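Local coordinates for protein 2,3-dihydroxybenzoate-AMP ligase (Mycobacterium smegmatis, PDB 5KEI) that belongs to the ANL superfamily of AMP-binding enzymes and joins a large N-terminal domain to a smaller C-terminal one, at residues E239-T244 with L325-G330; N361-G366 with E370-T375; P537-T542 with K550-Q555; L470-H475 with S528-L533; V144-A149 with D159-L164. All coordinates share one frame; numbering follows the deposited sequence.

Contact 1. Residues E239-T244 with L325-G330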
# COMPACT_ATOMS: atom_id res chain seq x y z
N GLU A 239 -17.38 -4.22 8.27
CA GLU A 239 -18.57 -5.05 8.26
C GLU A 239 -18.22 -6.54 8.24
O GLU A 239 -18.84 -7.34 8.94
CB GLU A 239 -19.45 -4.72 7.06
CG GLU A 239 -20.78 -5.44 7.13
CD GLU A 239 -21.44 -5.62 5.77
OE1 GLU A 239 -21.18 -4.81 4.85
OE2 GLU A 239 -22.22 -6.59 5.63
N LEU A 240 -17.23 -6.92 7.45
CA LEU A 240 -16.86 -8.31 7.30
C LEU A 240 -16.28 -8.83 8.62
O LEU A 240 -16.55 -9.96 9.03
CB LEU A 240 -15.86 -8.50 6.15
CG LEU A 240 -15.32 -9.90 5.81
CD1 LEU A 240 -14.95 -9.95 4.34
CD2 LEU A 240 -14.11 -10.27 6.67
N CYS A 241 -15.50 -7.98 9.28
CA CYS A 241 -14.88 -8.35 10.54
C CYS A 241 -15.85 -8.24 11.70
O CYS A 241 -15.49 -8.56 12.83
CB CYS A 241 -13.65 -7.50 10.82
SG CYS A 241 -12.29 -7.76 9.66
N ARG A 242 -17.05 -7.74 11.41
CA ARG A 242 -18.12 -7.63 12.39
C ARG A 242 -17.76 -6.67 13.54
O ARG A 242 -18.15 -6.89 14.69
CB ARG A 242 -18.47 -9.02 12.95
CG ARG A 242 -18.64 -10.11 11.87
CD ARG A 242 -20.11 -10.43 11.59
NE ARG A 242 -20.27 -11.37 10.47
CZ ARG A 242 -21.44 -11.73 9.94
NH1 ARG A 242 -22.58 -11.25 10.42
NH2 ARG A 242 -21.47 -12.58 8.92
N LEU A 243 -17.02 -5.61 13.22
CA LEU A 243 -16.64 -4.60 14.21
C LEU A 243 -17.87 -3.85 14.75
O LEU A 243 -18.77 -3.48 13.99
CB LEU A 243 -15.66 -3.58 13.61
CG LEU A 243 -14.23 -4.00 13.22
CD1 LEU A 243 -13.36 -2.77 12.86
CD2 LEU A 243 -13.56 -4.85 14.30
N THR A 244 -17.91 -3.62 16.06
CA THR A 244 -18.97 -2.81 16.66
C THR A 244 -18.33 -1.69 17.49
O THR A 244 -17.11 -1.67 17.69
CB THR A 244 -19.93 -3.65 17.56
OG1 THR A 244 -19.24 -4.10 18.73
CG2 THR A 244 -20.50 -4.86 16.80
N LEU A 325 -10.34 -11.19 17.59
CA LEU A 325 -9.93 -11.14 16.19
C LEU A 325 -8.45 -10.81 16.11
O LEU A 325 -8.04 -9.69 16.42
CB LEU A 325 -10.76 -10.11 15.40
CG LEU A 325 -10.35 -9.90 13.92
CD1 LEU A 325 -10.63 -11.13 13.07
CD2 LEU A 325 -11.06 -8.71 13.35
N LEU A 326 -7.67 -11.80 15.70
CA LEU A 326 -6.27 -11.60 15.34
C LEU A 326 -6.10 -11.79 13.85
O LEU A 326 -6.13 -12.92 13.35
CB LEU A 326 -5.37 -12.55 16.11
CG LEU A 326 -3.88 -12.46 15.76
CD1 LEU A 326 -3.41 -11.07 16.02
CD2 LEU A 326 -3.10 -13.43 16.59
N GLN A 327 -5.96 -10.69 13.12
CA GLN A 327 -5.67 -10.75 11.70
C GLN A 327 -4.18 -10.99 11.51
O GLN A 327 -3.36 -10.44 12.25
CB GLN A 327 -6.06 -9.46 10.97
CG GLN A 327 -7.47 -8.95 11.15
CD GLN A 327 -7.68 -7.61 10.43
OE1 GLN A 327 -7.11 -6.58 10.82
NE2 GLN A 327 -8.45 -7.63 9.34
N VAL A 328 -3.84 -11.79 10.51
CA VAL A 328 -2.44 -11.98 10.13
C VAL A 328 -2.29 -11.87 8.61
O VAL A 328 -2.98 -12.54 7.85
CB VAL A 328 -1.91 -13.32 10.64
CG1 VAL A 328 -0.45 -13.52 10.20
CG2 VAL A 328 -2.03 -13.37 12.16
N GLY A 329 -1.42 -10.97 8.19
CA GLY A 329 -1.22 -10.69 6.78
C GLY A 329 0.17 -10.15 6.56
O GLY A 329 0.97 -10.10 7.49
N GLY A 330 0.48 -9.75 5.34
CA GLY A 330 1.77 -9.17 5.05
C GLY A 330 2.81 -10.14 4.52
O GLY A 330 3.88 -9.72 4.05

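Contact 2. Residues N361-G366 with E370-T375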
# COMPACT_ATOMS: atom_id res chain seq x y z
N ASN A 361 -8.21 -10.20 0.33
CA ASN A 361 -8.75 -11.54 0.59
C ASN A 361 -8.74 -11.80 2.08
O ASN A 361 -7.69 -11.67 2.73
CB ASN A 361 -7.94 -12.62 -0.14
CG ASN A 361 -7.94 -12.43 -1.63
OD1 ASN A 361 -8.91 -12.77 -2.30
ND2 ASN A 361 -6.85 -11.86 -2.16
N TYR A 362 -9.91 -12.12 2.62
CA TYR A 362 -10.08 -12.42 4.04
C TYR A 362 -10.69 -13.78 4.22
O TYR A 362 -11.52 -14.20 3.41
CB TYR A 362 -11.02 -11.44 4.75
CG TYR A 362 -10.65 -9.99 4.80
CD1 TYR A 362 -9.95 -9.47 5.87
CD2 TYR A 362 -11.09 -9.12 3.82
CE1 TYR A 362 -9.65 -8.12 5.93
CE2 TYR A 362 -10.79 -7.80 3.87
CZ TYR A 362 -10.08 -7.30 4.93
OH TYR A 362 -9.80 -5.96 4.98
N THR A 363 -10.34 -14.45 5.30
CA THR A 363 -11.18 -15.52 5.81
C THR A 363 -12.35 -14.84 6.53
O THR A 363 -12.21 -13.73 7.06
CB THR A 363 -10.41 -16.47 6.75
OG1 THR A 363 -9.62 -15.72 7.68
CG2 THR A 363 -9.52 -17.38 5.94
N ARG A 364 -13.51 -15.47 6.53
CA ARG A 364 -14.67 -14.87 7.19
C ARG A 364 -14.71 -15.28 8.67
O ARG A 364 -14.04 -16.24 9.09
CB ARG A 364 -15.96 -15.26 6.47
CG ARG A 364 -15.97 -14.94 4.94
CD ARG A 364 -15.33 -13.60 4.61
NE ARG A 364 -15.88 -12.93 3.43
CZ ARG A 364 -15.23 -12.76 2.28
NH1 ARG A 364 -13.99 -13.22 2.14
NH2 ARG A 364 -15.81 -12.12 1.27
N ILE A 365 -15.46 -14.54 9.47
CA ILE A 365 -15.40 -14.67 10.93
C ILE A 365 -15.86 -16.04 11.45
O ILE A 365 -15.24 -16.61 12.36
CB ILE A 365 -16.23 -13.57 11.62
CG1 ILE A 365 -15.57 -12.21 11.39
CG2 ILE A 365 -16.33 -13.83 13.12
CD1 ILE A 365 -14.15 -12.15 11.81
N GLY A 366 -16.91 -16.61 10.88
CA GLY A 366 -17.29 -17.94 11.34
C GLY A 366 -16.58 -19.15 10.74
O GLY A 366 -16.93 -20.28 11.05
N GLU A 370 -9.99 -25.42 9.46
CA GLU A 370 -9.15 -25.82 8.34
C GLU A 370 -9.03 -24.68 7.32
O GLU A 370 -8.02 -24.58 6.62
CB GLU A 370 -9.67 -27.09 7.66
CG GLU A 370 -11.13 -27.06 7.21
CD GLU A 370 -12.13 -27.49 8.29
OE1 GLU A 370 -11.74 -27.63 9.48
OE2 GLU A 370 -13.32 -27.71 7.94
N VAL A 371 -10.05 -23.83 7.27
CA VAL A 371 -10.03 -22.68 6.37
C VAL A 371 -9.17 -21.55 6.96
O VAL A 371 -8.42 -20.90 6.22
CB VAL A 371 -11.45 -22.20 6.08
CG1 VAL A 371 -11.44 -20.83 5.37
CG2 VAL A 371 -12.16 -23.22 5.22
N LEU A 372 -9.26 -21.35 8.27
CA LEU A 372 -8.44 -20.36 8.96
C LEU A 372 -6.95 -20.69 8.89
O LEU A 372 -6.10 -19.80 8.86
CB LEU A 372 -8.85 -20.24 10.43
CG LEU A 372 -10.29 -19.89 10.77
CD1 LEU A 372 -10.50 -19.78 12.28
CD2 LEU A 372 -10.72 -18.61 10.07
N GLU A 373 -6.63 -21.98 8.85
CA GLU A 373 -5.25 -22.41 9.01
C GLU A 373 -4.59 -22.76 7.67
O GLU A 373 -3.37 -22.74 7.58
CB GLU A 373 -5.17 -23.60 9.98
CG GLU A 373 -5.46 -23.21 11.44
CD GLU A 373 -5.29 -24.33 12.47
OE1 GLU A 373 -4.91 -25.47 12.09
OE2 GLU A 373 -5.54 -24.08 13.67
N ASN A 374 -5.37 -23.05 6.63
CA ASN A 374 -4.75 -23.47 5.38
C ASN A 374 -5.05 -22.61 4.17
O ASN A 374 -4.67 -22.98 3.05
CB ASN A 374 -5.15 -24.91 5.06
CG ASN A 374 -4.71 -25.88 6.12
OD1 ASN A 374 -3.60 -26.40 6.07
ND2 ASN A 374 -5.57 -26.13 7.09
N THR A 375 -5.76 -21.50 4.36
CA THR A 375 -6.09 -20.61 3.24
C THR A 375 -5.67 -19.17 3.54
O THR A 375 -5.46 -18.80 4.69
CB THR A 375 -7.62 -20.63 2.88
OG1 THR A 375 -8.38 -19.89 3.84
CG2 THR A 375 -8.14 -22.05 2.80

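Contact 3. Residues P537-T542 with K550-Q555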
# COMPACT_ATOMS: atom_id res chain seq x y z
N PRO A 537 11.45 -0.31 -30.96
CA PRO A 537 10.48 0.80 -30.83
C PRO A 537 9.38 0.47 -29.81
O PRO A 537 8.76 1.39 -29.24
CB PRO A 537 9.93 0.95 -32.24
CG PRO A 537 10.13 -0.39 -32.88
CD PRO A 537 11.42 -0.91 -32.30
N SER A 538 9.15 -0.82 -29.58
CA SER A 538 8.25 -1.28 -28.53
C SER A 538 8.49 -2.76 -28.21
O SER A 538 9.10 -3.49 -29.00
CB SER A 538 6.79 -1.04 -28.91
OG SER A 538 6.52 -1.51 -30.22
N LEU A 539 8.02 -3.20 -27.06
CA LEU A 539 8.17 -4.60 -26.67
C LEU A 539 6.89 -5.38 -26.94
O LEU A 539 5.79 -4.91 -26.64
CB LEU A 539 8.56 -4.71 -25.19
CG LEU A 539 9.88 -4.05 -24.77
CD1 LEU A 539 10.08 -4.21 -23.28
CD2 LEU A 539 11.06 -4.63 -25.54
N PRO A 540 7.03 -6.56 -27.55
CA PRO A 540 5.88 -7.45 -27.68
C PRO A 540 5.34 -7.91 -26.31
O PRO A 540 6.10 -8.07 -25.36
CB PRO A 540 6.43 -8.64 -28.48
CG PRO A 540 7.93 -8.49 -28.43
CD PRO A 540 8.18 -7.02 -28.34
N THR A 541 4.02 -8.11 -26.25
CA THR A 541 3.33 -8.49 -25.02
C THR A 541 2.37 -9.65 -25.24
O THR A 541 1.86 -9.84 -26.34
CB THR A 541 2.54 -7.31 -24.44
OG1 THR A 541 1.68 -6.77 -25.45
CG2 THR A 541 3.47 -6.23 -23.91
N THR A 542 2.12 -10.43 -24.19
CA THR A 542 1.05 -11.42 -24.22
C THR A 542 -0.32 -10.75 -24.04
O THR A 542 -0.39 -9.54 -23.78
CB THR A 542 1.24 -12.50 -23.13
OG1 THR A 542 1.14 -11.91 -21.83
CG2 THR A 542 2.60 -13.17 -23.27
N LYS A 550 9.45 -15.00 -24.91
CA LYS A 550 9.68 -16.13 -25.79
C LYS A 550 9.66 -15.64 -27.23
O LYS A 550 10.36 -16.17 -28.09
CB LYS A 550 8.64 -17.22 -25.56
CG LYS A 550 8.13 -17.29 -24.12
CD LYS A 550 7.40 -18.59 -23.81
CE LYS A 550 8.37 -19.71 -23.42
NZ LYS A 550 9.06 -19.46 -22.11
N ALA A 551 8.87 -14.60 -27.47
CA ALA A 551 8.78 -14.00 -28.79
C ALA A 551 10.03 -13.17 -29.08
O ALA A 551 10.56 -13.22 -30.19
CB ALA A 551 7.54 -13.15 -28.90
N ILE A 552 10.47 -12.40 -28.09
CA ILE A 552 11.68 -11.60 -28.21
C ILE A 552 12.90 -12.49 -28.50
O ILE A 552 13.80 -12.09 -29.24
CB ILE A 552 11.93 -10.74 -26.94
CG1 ILE A 552 10.78 -9.75 -26.73
CG2 ILE A 552 13.25 -9.99 -27.03
CD1 ILE A 552 11.00 -8.82 -25.55
N VAL A 553 12.92 -13.69 -27.92
CA VAL A 553 13.97 -14.66 -28.22
C VAL A 553 13.94 -15.06 -29.70
O VAL A 553 14.93 -14.85 -30.41
CB VAL A 553 13.84 -15.93 -27.36
CG1 VAL A 553 14.65 -17.06 -27.97
CG2 VAL A 553 14.31 -15.65 -25.95
N ARG A 554 12.81 -15.59 -30.18
CA ARG A 554 12.65 -15.92 -31.61
C ARG A 554 12.69 -14.67 -32.50
O ARG A 554 11.87 -14.51 -33.41
CB ARG A 554 11.35 -16.68 -31.86
CG ARG A 554 11.06 -17.85 -30.93
CD ARG A 554 9.57 -18.23 -30.96
NE ARG A 554 8.90 -17.84 -32.21
CZ ARG A 554 7.82 -17.06 -32.27
NH1 ARG A 554 7.27 -16.59 -31.16
NH2 ARG A 554 7.28 -16.74 -33.45
N GLN A 555 13.63 -13.78 -32.21
CA GLN A 555 14.06 -12.70 -33.09
C GLN A 555 15.53 -12.48 -32.76
O GLN A 555 16.30 -13.44 -32.60
CB GLN A 555 13.27 -11.40 -32.86
CG GLN A 555 11.76 -11.56 -32.71
CD GLN A 555 11.07 -10.27 -32.28
OE1 GLN A 555 11.64 -9.18 -32.36
NE2 GLN A 555 9.83 -10.39 -31.83

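Contact 4. Residues L470-H475 with S528-L533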
# COMPACT_ATOMS: atom_id res chain seq x y z
N LEU A 470 13.52 -9.93 -13.62
CA LEU A 470 12.61 -8.96 -13.02
C LEU A 470 13.33 -7.85 -12.26
O LEU A 470 13.03 -6.68 -12.46
CB LEU A 470 11.63 -9.67 -12.09
CG LEU A 470 10.76 -10.71 -12.80
CD1 LEU A 470 9.78 -11.30 -11.81
CD2 LEU A 470 10.05 -10.09 -14.01
N ASP A 471 14.25 -8.19 -11.37
CA ASP A 471 14.91 -7.11 -10.65
C ASP A 471 15.98 -6.43 -11.51
O ASP A 471 16.23 -5.23 -11.36
CB ASP A 471 15.49 -7.60 -9.32
CG ASP A 471 16.15 -6.47 -8.52
OD1 ASP A 471 15.46 -5.44 -8.22
OD2 ASP A 471 17.35 -6.60 -8.18
N LEU A 472 16.60 -7.16 -12.43
CA LEU A 472 17.50 -6.51 -13.38
C LEU A 472 16.74 -5.45 -14.18
O LEU A 472 17.24 -4.34 -14.38
CB LEU A 472 18.14 -7.53 -14.32
CG LEU A 472 19.02 -6.90 -15.42
CD1 LEU A 472 20.03 -5.92 -14.84
CD2 LEU A 472 19.73 -7.98 -16.22
N GLU A 473 15.53 -5.80 -14.62
CA GLU A 473 14.66 -4.91 -15.38
C GLU A 473 14.24 -3.70 -14.57
O GLU A 473 14.16 -2.60 -15.09
CB GLU A 473 13.42 -5.65 -15.86
CG GLU A 473 13.63 -6.47 -17.10
CD GLU A 473 12.58 -7.56 -17.29
OE1 GLU A 473 11.48 -7.45 -16.70
OE2 GLU A 473 12.88 -8.52 -18.03
N GLU A 474 13.95 -3.91 -13.29
CA GLU A 474 13.56 -2.78 -12.45
C GLU A 474 14.71 -1.77 -12.31
O GLU A 474 14.48 -0.57 -12.30
CB GLU A 474 13.08 -3.27 -11.08
CG GLU A 474 11.70 -3.95 -11.10
CD GLU A 474 10.58 -3.02 -11.55
OE1 GLU A 474 10.69 -1.79 -11.33
OE2 GLU A 474 9.58 -3.52 -12.13
N HIS A 475 15.94 -2.27 -12.22
CA HIS A 475 17.15 -1.45 -12.11
C HIS A 475 17.38 -0.59 -13.35
O HIS A 475 17.76 0.57 -13.26
CB HIS A 475 18.40 -2.33 -11.90
CG HIS A 475 18.60 -2.81 -10.49
ND1 HIS A 475 18.89 -1.97 -9.45
CD2 HIS A 475 18.58 -4.06 -9.98
CE1 HIS A 475 19.03 -2.67 -8.34
NE2 HIS A 475 18.85 -3.95 -8.63
N SER A 528 25.61 -9.91 -13.08
CA SER A 528 24.19 -9.74 -13.34
C SER A 528 23.92 -8.58 -14.29
O SER A 528 22.80 -8.08 -14.37
CB SER A 528 23.41 -9.53 -12.03
OG SER A 528 23.34 -10.72 -11.27
N ARG A 529 24.95 -8.14 -15.01
CA ARG A 529 24.76 -7.05 -15.95
C ARG A 529 24.55 -7.64 -17.33
O ARG A 529 25.04 -8.72 -17.62
CB ARG A 529 25.94 -6.10 -15.91
CG ARG A 529 26.16 -5.49 -14.54
CD ARG A 529 27.28 -4.48 -14.57
NE ARG A 529 27.76 -4.17 -13.24
CZ ARG A 529 29.00 -3.78 -12.97
NH1 ARG A 529 29.88 -3.65 -13.95
NH2 ARG A 529 29.36 -3.53 -11.71
N PRO A 530 23.77 -6.94 -18.19
CA PRO A 530 23.46 -7.51 -19.50
C PRO A 530 24.70 -7.64 -20.37
O PRO A 530 25.54 -6.74 -20.34
CB PRO A 530 22.47 -6.50 -20.12
CG PRO A 530 22.14 -5.54 -19.05
CD PRO A 530 23.26 -5.57 -18.05
N ASP A 531 24.82 -8.72 -21.13
CA ASP A 531 25.94 -8.91 -22.04
C ASP A 531 25.73 -8.12 -23.34
O ASP A 531 26.70 -7.76 -24.03
CB ASP A 531 26.14 -10.40 -22.37
CG ASP A 531 26.26 -11.26 -21.12
OD1 ASP A 531 27.34 -11.26 -20.49
OD2 ASP A 531 25.26 -11.95 -20.78
N ALA A 532 24.47 -7.85 -23.68
CA ALA A 532 24.16 -7.15 -24.92
C ALA A 532 22.96 -6.24 -24.76
O ALA A 532 22.09 -6.48 -23.93
CB ALA A 532 23.92 -8.14 -26.04
N LEU A 533 22.92 -5.18 -25.55
CA LEU A 533 21.83 -4.21 -25.49
C LEU A 533 21.17 -4.09 -26.86
O LEU A 533 21.86 -3.88 -27.85
CB LEU A 533 22.36 -2.87 -25.01
CG LEU A 533 21.43 -1.67 -25.18
CD1 LEU A 533 20.30 -1.74 -24.16
CD2 LEU A 533 22.23 -0.40 -25.04

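Contact 5. Residues V144-A149 with D159-L164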
# COMPACT_ATOMS: atom_id res chain seq x y z
N VAL A 144 4.28 19.49 -1.58
CA VAL A 144 4.56 20.88 -1.25
C VAL A 144 4.97 21.00 0.23
O VAL A 144 5.38 22.06 0.69
CB VAL A 144 3.35 21.80 -1.56
CG1 VAL A 144 2.86 21.52 -2.96
CG2 VAL A 144 2.22 21.59 -0.56
N ALA A 145 4.86 19.91 0.96
CA ALA A 145 5.19 19.92 2.37
C ALA A 145 5.55 18.52 2.87
O ALA A 145 5.46 17.54 2.14
CB ALA A 145 4.04 20.50 3.18
N LEU A 146 5.95 18.46 4.14
CA LEU A 146 6.43 17.24 4.76
C LEU A 146 6.15 17.27 6.27
O LEU A 146 6.57 18.20 6.96
CB LEU A 146 7.92 17.08 4.52
CG LEU A 146 8.62 15.99 5.34
CD1 LEU A 146 8.15 14.58 4.97
CD2 LEU A 146 10.15 16.10 5.20
N VAL A 147 5.42 16.28 6.77
CA VAL A 147 5.14 16.19 8.20
C VAL A 147 5.97 15.06 8.81
O VAL A 147 5.93 13.93 8.33
CB VAL A 147 3.65 15.96 8.48
CG1 VAL A 147 3.40 15.85 9.98
CG2 VAL A 147 2.82 17.10 7.85
N VAL A 148 6.73 15.39 9.85
CA VAL A 148 7.58 14.41 10.53
C VAL A 148 7.56 14.58 12.04
O VAL A 148 7.10 15.60 12.55
CB VAL A 148 9.05 14.50 10.09
CG1 VAL A 148 9.25 13.80 8.75
CG2 VAL A 148 9.51 15.96 10.06
N ALA A 149 8.08 13.57 12.73
CA ALA A 149 8.30 13.64 14.18
C ALA A 149 9.78 13.45 14.51
O ALA A 149 10.54 12.88 13.72
CB ALA A 149 7.45 12.60 14.88
N ASP A 159 17.62 16.31 9.71
CA ASP A 159 18.68 16.34 8.68
C ASP A 159 18.15 15.82 7.36
O ASP A 159 18.64 16.18 6.28
CB ASP A 159 19.89 15.49 9.10
CG ASP A 159 20.64 16.08 10.26
OD1 ASP A 159 21.65 16.79 10.03
OD2 ASP A 159 20.23 15.83 11.42
N LEU A 160 17.15 14.95 7.48
CA LEU A 160 16.42 14.39 6.35
C LEU A 160 15.61 15.45 5.64
O LEU A 160 15.67 15.58 4.41
CB LEU A 160 15.50 13.27 6.84
CG LEU A 160 14.35 12.91 5.91
CD1 LEU A 160 14.87 12.16 4.69
CD2 LEU A 160 13.31 12.09 6.66
N ALA A 161 14.85 16.21 6.41
CA ALA A 161 14.05 17.28 5.85
C ALA A 161 14.94 18.30 5.14
O ALA A 161 14.59 18.81 4.07
CB ALA A 161 13.22 17.94 6.94
N ARG A 162 16.11 18.58 5.73
CA ARG A 162 17.04 19.57 5.20
C ARG A 162 17.58 19.14 3.83
O ARG A 162 17.58 19.94 2.89
CB ARG A 162 18.20 19.83 6.18
CG ARG A 162 17.80 20.71 7.37
CD ARG A 162 18.97 21.15 8.23
NE ARG A 162 19.36 20.14 9.20
CZ ARG A 162 19.02 20.15 10.49
NH1 ARG A 162 18.27 21.13 10.99
NH2 ARG A 162 19.44 19.18 11.29
N GLU A 163 17.99 17.89 3.70
CA GLU A 163 18.48 17.45 2.40
C GLU A 163 17.33 17.27 1.40
O GLU A 163 17.54 17.41 0.19
CB GLU A 163 19.29 16.15 2.54
CG GLU A 163 20.52 16.24 3.48
CD GLU A 163 21.40 17.50 3.28
OE1 GLU A 163 21.42 18.11 2.18
OE2 GLU A 163 22.09 17.87 4.26
N LEU A 164 16.11 17.02 1.90
CA LEU A 164 14.94 16.87 1.04
C LEU A 164 14.52 18.18 0.33
O LEU A 164 14.28 18.19 -0.88
CB LEU A 164 13.74 16.35 1.83
CG LEU A 164 12.55 16.04 0.92
CD1 LEU A 164 12.94 14.95 -0.08
CD2 LEU A 164 11.29 15.65 1.69

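Contact 1. Residues E239-T244 with L325-G330
Cys241, just past the end of helix 227-240, lies with its CA 8.0 Å from the CA of Leu325 on strand 325-328, a spacing bridged by side chains alone, without a hydrogen bond between the two segments. The helix closes in a Schellman motif: Arg242 takes a positive phi of 64°, and its backbone N makes a weak bond back to Glu239 O at 3.1 Å. This turn leaves Cys241 facing the sheet. Its CB rests against the CD2 methyl of Leu325 at 3.8 Å, and the sulfur continues past the same methyl, with SG 4.0 Å from Leu325 CD2. With CG anti to the backbone N (chi1 176°), the isobutyl group of Leu325 extends toward Cys241, and CD2 is the methyl that touches. Two residues further along, on the same side of the strand, Gln327 extends toward the cysteine, and its NE2 comes to 3.9 Å from Cys241 SG. That approach is packing, since the amide nitrogen is hydrogen-bonded to Cys263 O and to Gln350 OE1, the latter on the adjoining strand 349-354. Cys241 also turns its carbonyl oxygen to Arg324 NH2, a hydrogen bond that ties the helix end to the residue just before the strand. The contact thus seats a helix terminus on the large mixed sheet of the AMP-binding domain. Its chemistry is that of a buried, largely apolar joint, in which the cysteine packs against a leucine methyl and an amide whose nitrogen is satisfied by other residues.

Contact 2. Residues N361-G366 with E370-T375
With chi1 at 46°, Thr363 sends OG1 between its backbone N and carbonyl carbon and swings CG2 toward helix 369-374; Thr375, at 75°, likewise directs its own OG1 back into that helix. The methyl of Thr363 therefore meets the C-terminal turn of helix 369-374: CG2 is 3.5 Å from Thr375 OG1 and 3.7 Å from Val371 O, with the CG1 methyl of Val371 also alongside. On its other flank Thr363 is crossed at about a right angle by Leu372, whose CD2 lies 3.9 Å from Thr363 OG1. That hydroxyl is hydrogen-bonded to Gln351 N in the neighbouring strand 349-354. Val371 O is gripped twice from the last turn, by a short bond from Thr375 OG1 (2.6 Å) and a weak one from Thr375 N (3.3 Å). Beyond the contact, Arg364 curls back to bond Tyr362 O through NH1 at 2.9 Å, while its NH2 reaches Pro379 O. A compact strand-loop-helix turn at the margin of the large sheet results. No hydrogen bond crosses between the segments: one threonine hydroxyl is bonded to the adjoining strand and the other to its own helix, and the methyls of Thr363 and Leu372 supply the packing.

Contact 3. Residues P537-T542 with K550-Q555
The puckered ring of Pro540 meets helix 549-553 through its CG corner, and the amide of Gln555 lies loosely by the same corner, its NE2 4.3 Å from Pro540 CG, with no stack between the two groups. The corner presses on CG1 of Ile552 at 3.5 Å, and CD of Pro540 follows at 4.1 Å from the same carbon, and the isoleucine chain runs across the ring at about a right angle. The setting is the small C-terminal domain of the ANL fold, where the loop after strand 532-535 turns back on the last helix of the chain. The run from Pro540 through Lys546 and on into the helix probably corresponds by sequence to the A10 motif of the superfamily, and the contact brings its two ends together. A backbone hydrogen bond between Pro540 and Asp548 adds a polar tie across the base of this loop. Ile552 places CG1 anti to its carbonyl carbon (chi1 -62°) and keeps the chain extended, which carries CD1 toward Leu539. Both of these side chains also face the three-stranded sheet: Leu539 touches Ala484, Ala486, Val502 and Val504, and Ile552 touches Val488 and Val502. The closest contacts between loop and helix are apolar, and no hydrogen bond joins the two segments; Thr541 points away from the helix. At the deeper end of the contact the two tips approach obliquely, Leu539 CD2 lying 4.2 Å from Ile552 CD1.

Contact 4. Residues L470-H475 with S528-L533
Leu472 on helix 469-477 is the one residue of 470-475 that touches 528-533, where it meets Ser528 and Pro530. Its CB leaves the helix toward the loop ahead of strand 532-535, and CG, anti to the backbone N at chi1 176°, comes to 4.1 Å from the carbonyl oxygen of Ser528. From there the fork opens around that oxygen: CD1 is 3.5 Å from Ser528 O and CD2 is 3.6 Å from the same atom, so both methyls share one polar neighbour by van der Waals contact. CD2 also reaches onward to the ring of Pro530, where it lies 4.4 Å from CG, a looser apolar touch. The leucine fork thus fits against a backbone carbonyl at its near side and a proline ring further along, and no hydrogen bond passes between the two segments. One turn around the helix, a weak bond from His475 NE2 to Asp471 OD2 (3.1 Å) links two side chains of the same helix. On the loop, Asp531 pairs with Arg462 and accepts from the backbone N of Ile499, and Pro530 O receives His516 NE2, so the chain that Leu472 leans on is held by several polar ties of its own. Within the small C-terminal domain, the leucine also rests on Ile499 of strand 498-505, while Pro530 packs on Ala501 of that strand and on Leu519 of helix 512-521. The contact therefore connects helix 469-477 to the loop that runs from helix 512-521 into the edge strand 532-535.

Contact 5. Residues V144-A149 with D159-L164
The backbone N of Leu164, whose side chain meets Leu146 across the contact, donates to Leu160 O at 2.9 Å, the shortest polar bond within the two segments and a regular helical one. It belongs to helix 158-167, which lies over strand 145-149 and presents Ala161 and Leu164 to it. From the strand, Leu146 rises with CG anti to its backbone N (chi1 168°) and sends its CD2 methyl between these two residues. That one methyl makes both close approaches: Leu146 CD2 is 3.7 Å from Leu164 CD2 and 4.0 Å from Ala161 CB. The two leucines cross obliquely at their tips, whereas Ala161 has CB alone to offer the same methyl. Charge is kept to the far side of the helix, where Arg162 NH2 forms a salt bridge with Asp159 OD2 at 3.4 Å and its NH1 pairs with Glu182. The topology is a beta-alpha-beta crossover: strand 145-149 leads through the helix into strand 173-177, its parallel neighbour in the sheet. Ala161 in turn touches Val174 of that strand, and Leu146 also touches Leu99 of strand 97-101, the neighbour of strand 145-149 opposite strand 173-177. The closest contacts are between methyl groups and no hydrogen bond crosses, so the helix is held on the strand here by hydrocarbon packing, while the ion pairs of Arg162 lie away from the strand.

In the fold
Contacts 1, 2 and 5 belong to the AMP-binding domain and are buried. Contacts 1 and 2 touch each other, through Leu240 against Arg364 and Gln327 against Tyr362, and both reach the large mixed sheet; contact 5 serves the second, seven-stranded sheet, its centre about 34 Å from that of contact 1. Contacts 3 and 4 lie in the small C-terminal domain, their centres about 16 Å apart, and use segments adjoining in sequence; contact 4 is buried, contact 3 only partly. All five rely on packing and differ in what the methyls meet: chiefly other hydrocarbon in contacts 3 and 5, sulfur beside an amide in contact 1, and backbone carbonyls in contacts 2 and 4.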